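Local coordinates for protein adhesin competence repressor (Streptococcus pyogenes serotype M3, PDB 5JLU) that represses transcription in response to zinc as a MarR-family DNA-binding regulator, sensing the metal and acting as a dimer, at the interface of chains A and B. Residues are numbered along the deposited sequence; one frame, centred on the assembly and turned at random. Chains: chain A/B, Adhesin competence repressor.

Contact 1: the interface of chains A and B. Residues chain A 42, 66, 70; chain B 20, 23-24.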
# COMPACT_ATOMS: atom_id res chain seq x y z
N THR A 42 -8.24 -5.00 -2.45
CA THR A 42 -8.41 -6.22 -3.20
C THR A 42 -9.82 -6.25 -3.67
O THR A 42 -10.08 -6.53 -4.82
CB THR A 42 -8.16 -7.44 -2.31
OG1 THR A 42 -6.82 -7.42 -1.87
CG2 THR A 42 -8.40 -8.73 -3.03
N ILE A 66 -2.85 -12.75 -7.02
CA ILE A 66 -2.94 -13.08 -5.60
C ILE A 66 -3.49 -14.51 -5.56
O ILE A 66 -3.90 -15.01 -6.60
CB ILE A 66 -3.82 -12.07 -4.83
CG1 ILE A 66 -5.24 -12.01 -5.45
CG2 ILE A 66 -3.18 -10.69 -4.87
CD1 ILE A 66 -6.25 -11.24 -4.62
N ALA A 70 -7.33 -15.98 -1.47
CA ALA A 70 -7.52 -14.56 -1.15
C ALA A 70 -8.71 -14.03 -1.97
O ALA A 70 -9.50 -13.25 -1.48
CB ALA A 70 -6.25 -13.75 -1.42
N LEU B 20 -1.94 -4.56 -3.00
CA LEU B 20 -2.44 -5.93 -2.98
C LEU B 20 -1.57 -6.93 -2.25
O LEU B 20 -2.08 -7.91 -1.64
CB LEU B 20 -2.68 -6.47 -4.36
CG LEU B 20 -3.71 -5.65 -5.15
CD1 LEU B 20 -3.69 -6.17 -6.60
CD2 LEU B 20 -5.08 -5.69 -4.56
N GLU B 23 -1.96 -6.38 1.53
CA GLU B 23 -3.21 -7.03 2.03
C GLU B 23 -3.19 -8.54 1.97
O GLU B 23 -3.93 -9.20 2.67
CB GLU B 23 -4.42 -6.57 1.23
CG GLU B 23 -4.82 -5.15 1.57
CD GLU B 23 -5.98 -4.69 0.76
OE1 GLU B 23 -6.39 -3.57 1.10
OE2 GLU B 23 -6.51 -5.41 -0.18
N ASN B 24 -2.44 -9.10 1.06
CA ASN B 24 -2.49 -10.52 0.91
C ASN B 24 -1.28 -11.06 1.68
O ASN B 24 -1.28 -10.85 2.89
CB ASN B 24 -2.81 -10.82 -0.55
CG ASN B 24 -4.24 -10.29 -0.89
OD1 ASN B 24 -5.21 -10.78 -0.32
ND2 ASN B 24 -4.35 -9.19 -1.66
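A:Thr42, in the first turn of helix 41-52, is gripped through both its backbone N and its hydroxyl by one carboxylate oxygen of B:Glu23. The hydroxyl OG1 gives a hydrogen bond to B:Glu23 OE2 at 2.6 Å, arriving almost along the C-O axis. The backbone N of A:Thr42 donates to the same OE2 at 2.9 Å, which accepts it on the lone pair facing the other oxygen of the carboxylate. A carboxylate held at the start of a helix like this probably also gains from the helix dipole. OG1 and N can converge on one oxygen because OG1 stands beside N, chi1 -63°. B:Glu23 meets them with a chain extended beyond CG.

OG1 is an acceptor as well: B:Asn24 ND2 reaches it at 3.0 Å, nearly straight (165° at H) and close to the amide plane. The same ND2 donates to B:Leu20 O at 2.6 Å, which fixes the turn of the amide. That leaves B:Asn24 OD1 facing A:Ala70 CB at 3.3 Å, while A:Ile66 CG2 packs near ND2. B:Leu20 CD2 packs against A:Thr42 CA at 3.6 Å, seen from OG1 roughly at right angles to both polar approaches.

A:Ala70 belongs to helix 68-80, by family the recognition helix, so the patch ties one subunit's winged helix-turn-helix domain to the end of the partner's first helix and probably helps set the spacing of the two DNA-reading heads.

Contact 2: the interface of chains A and B. Residues chain A 15, 18, 144-145, 148; chain B 14, 17-18, 122.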
# COMPACT_ATOMS: atom_id res chain seq x y z
N VAL A 15 7.57 3.02 -0.71
CA VAL A 15 6.61 2.00 -0.37
C VAL A 15 5.76 2.35 0.91
O VAL A 15 4.51 2.11 0.97
CB VAL A 15 7.34 0.65 -0.29
CG1 VAL A 15 6.46 -0.48 0.21
CG2 VAL A 15 7.88 0.28 -1.65
N ILE A 18 3.19 5.06 0.24
CA ILE A 18 2.00 4.43 -0.42
C ILE A 18 1.14 3.71 0.60
O ILE A 18 -0.06 3.87 0.61
CB ILE A 18 2.37 3.49 -1.57
CG1 ILE A 18 2.87 4.33 -2.77
CG2 ILE A 18 1.19 2.60 -2.01
CD1 ILE A 18 3.75 3.51 -3.68
N PHE A 144 11.09 -3.29 -10.85
CA PHE A 144 10.57 -3.11 -9.52
C PHE A 144 9.28 -3.90 -9.36
O PHE A 144 9.13 -4.64 -8.42
CB PHE A 144 10.38 -1.62 -9.24
CG PHE A 144 10.11 -1.27 -7.83
CD1 PHE A 144 10.33 -2.14 -6.79
CD2 PHE A 144 9.63 -0.04 -7.54
CE1 PHE A 144 10.08 -1.76 -5.49
CE2 PHE A 144 9.36 0.33 -6.23
CZ PHE A 144 9.60 -0.52 -5.21
N ALA A 145 8.37 -3.74 -10.31
CA ALA A 145 7.07 -4.41 -10.26
C ALA A 145 7.27 -5.92 -10.27
O ALA A 145 6.63 -6.57 -9.51
CB ALA A 145 6.18 -4.00 -11.44
N LEU A 148 8.56 -6.85 -6.66
CA LEU A 148 7.39 -6.73 -5.73
C LEU A 148 6.26 -7.74 -5.92
O LEU A 148 5.53 -8.01 -4.97
CB LEU A 148 6.75 -5.34 -5.81
CG LEU A 148 7.51 -4.29 -5.03
CD1 LEU A 148 6.83 -2.96 -5.31
CD2 LEU A 148 7.62 -4.56 -3.52
N LEU B 14 1.91 -0.49 -10.45
CA LEU B 14 2.92 -0.62 -9.40
C LEU B 14 2.29 -0.29 -8.07
O LEU B 14 2.40 -1.04 -7.14
CB LEU B 14 4.12 0.26 -9.70
CG LEU B 14 5.26 0.22 -8.69
CD1 LEU B 14 5.90 -1.16 -8.58
CD2 LEU B 14 6.28 1.23 -9.15
N THR B 17 -0.03 -3.22 -7.01
CA THR B 17 0.65 -4.43 -6.57
C THR B 17 1.23 -4.21 -5.18
O THR B 17 1.10 -5.10 -4.30
CB THR B 17 1.67 -5.08 -7.57
OG1 THR B 17 3.00 -4.86 -7.15
CG2 THR B 17 1.47 -4.69 -8.93
N ILE B 18 1.70 -3.01 -4.88
CA ILE B 18 2.09 -2.72 -3.47
C ILE B 18 0.90 -2.85 -2.54
O ILE B 18 1.00 -3.47 -1.51
CB ILE B 18 2.75 -1.35 -3.30
CG1 ILE B 18 4.16 -1.38 -3.92
CG2 ILE B 18 2.84 -0.91 -1.82
CD1 ILE B 18 4.63 -0.00 -4.29
N TYR B 122 15.92 -4.15 -2.59
CA TYR B 122 16.01 -2.93 -3.39
C TYR B 122 17.49 -2.75 -3.90
O TYR B 122 17.71 -2.39 -5.05
CB TYR B 122 15.55 -1.75 -2.57
CG TYR B 122 14.11 -1.83 -2.05
CD1 TYR B 122 13.09 -2.39 -2.81
CD2 TYR B 122 13.79 -1.29 -0.86
CE1 TYR B 122 11.79 -2.45 -2.33
CE2 TYR B 122 12.49 -1.32 -0.37
CZ TYR B 122 11.49 -1.90 -1.14
OH TYR B 122 10.21 -1.89 -0.71
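B:Ile18 packs against A:Leu148, A:Ile18 and A:Val15 in the hydrophobic dimerisation core of this MarR-family regulator, where the first and last helices of the two subunits interlock. From CB of B:Ile18 the side chain forks. CG2, anti to the backbone N, heads for its symmetry mate, A:Ile18 CG2, at 3.9 Å, and comes near A:Val15 CG1. The other branch, with CG1 beside the backbone N (chi1 -71°), presses on A:Leu148 CD1 at 3.4 Å, a tight fit. At the tip, CD1 meets A:Ile18 CD1 at 3.7 Å and also touches A:Leu148 CD1; the two isoleucines lie about at right angles to each other, close to the two-fold axis.

A:Leu148 CD1 is shared: B:Leu14 CD1 reaches it at 3.8 Å from one turn back along helix 7-23, and within chain A it covers one face of the A:Phe144 ring, toward the rim. B:Leu14 spreads its methyls over helix 131-149, CD1 near A:Ala145 CA and CD2 at 3.9 Å from A:Phe144 CD2.

Farther out, the phenyl of A:Phe144 comes up to the ring of B:Tyr122, on helix 105-127, CE1 to CE1 at 3.7 Å. The two ring planes stand nearly at right angles, so this is not a stack. Past that point the phenol oxygen OH of B:Tyr122 lies 3.3 Å from A:Val15 CG2, the methyl beside the A:Val15 backbone N.

Contact 1 and contact 2 have C-alpha centres about 14 Å apart and share helix 7-23 of chain B: contact 2 uses its middle and contact 1 its end, with B:Leu20 and B:Glu23 following B:Thr17 and B:Ile18. Contact 2 is apolar core close to the two-fold axis, whereas contact 1 centres on hydrogen bonds and reaches into the DNA-binding region. Zinc ligand A:His45 lies on the helix of A:Thr42, and B:His111 and B:His115 on that of B:Tyr122; with the twin contacts, each subunit's zinc site adjoins helices used in both, so metal binding could plausibly influence how the DNA-binding domains are placed.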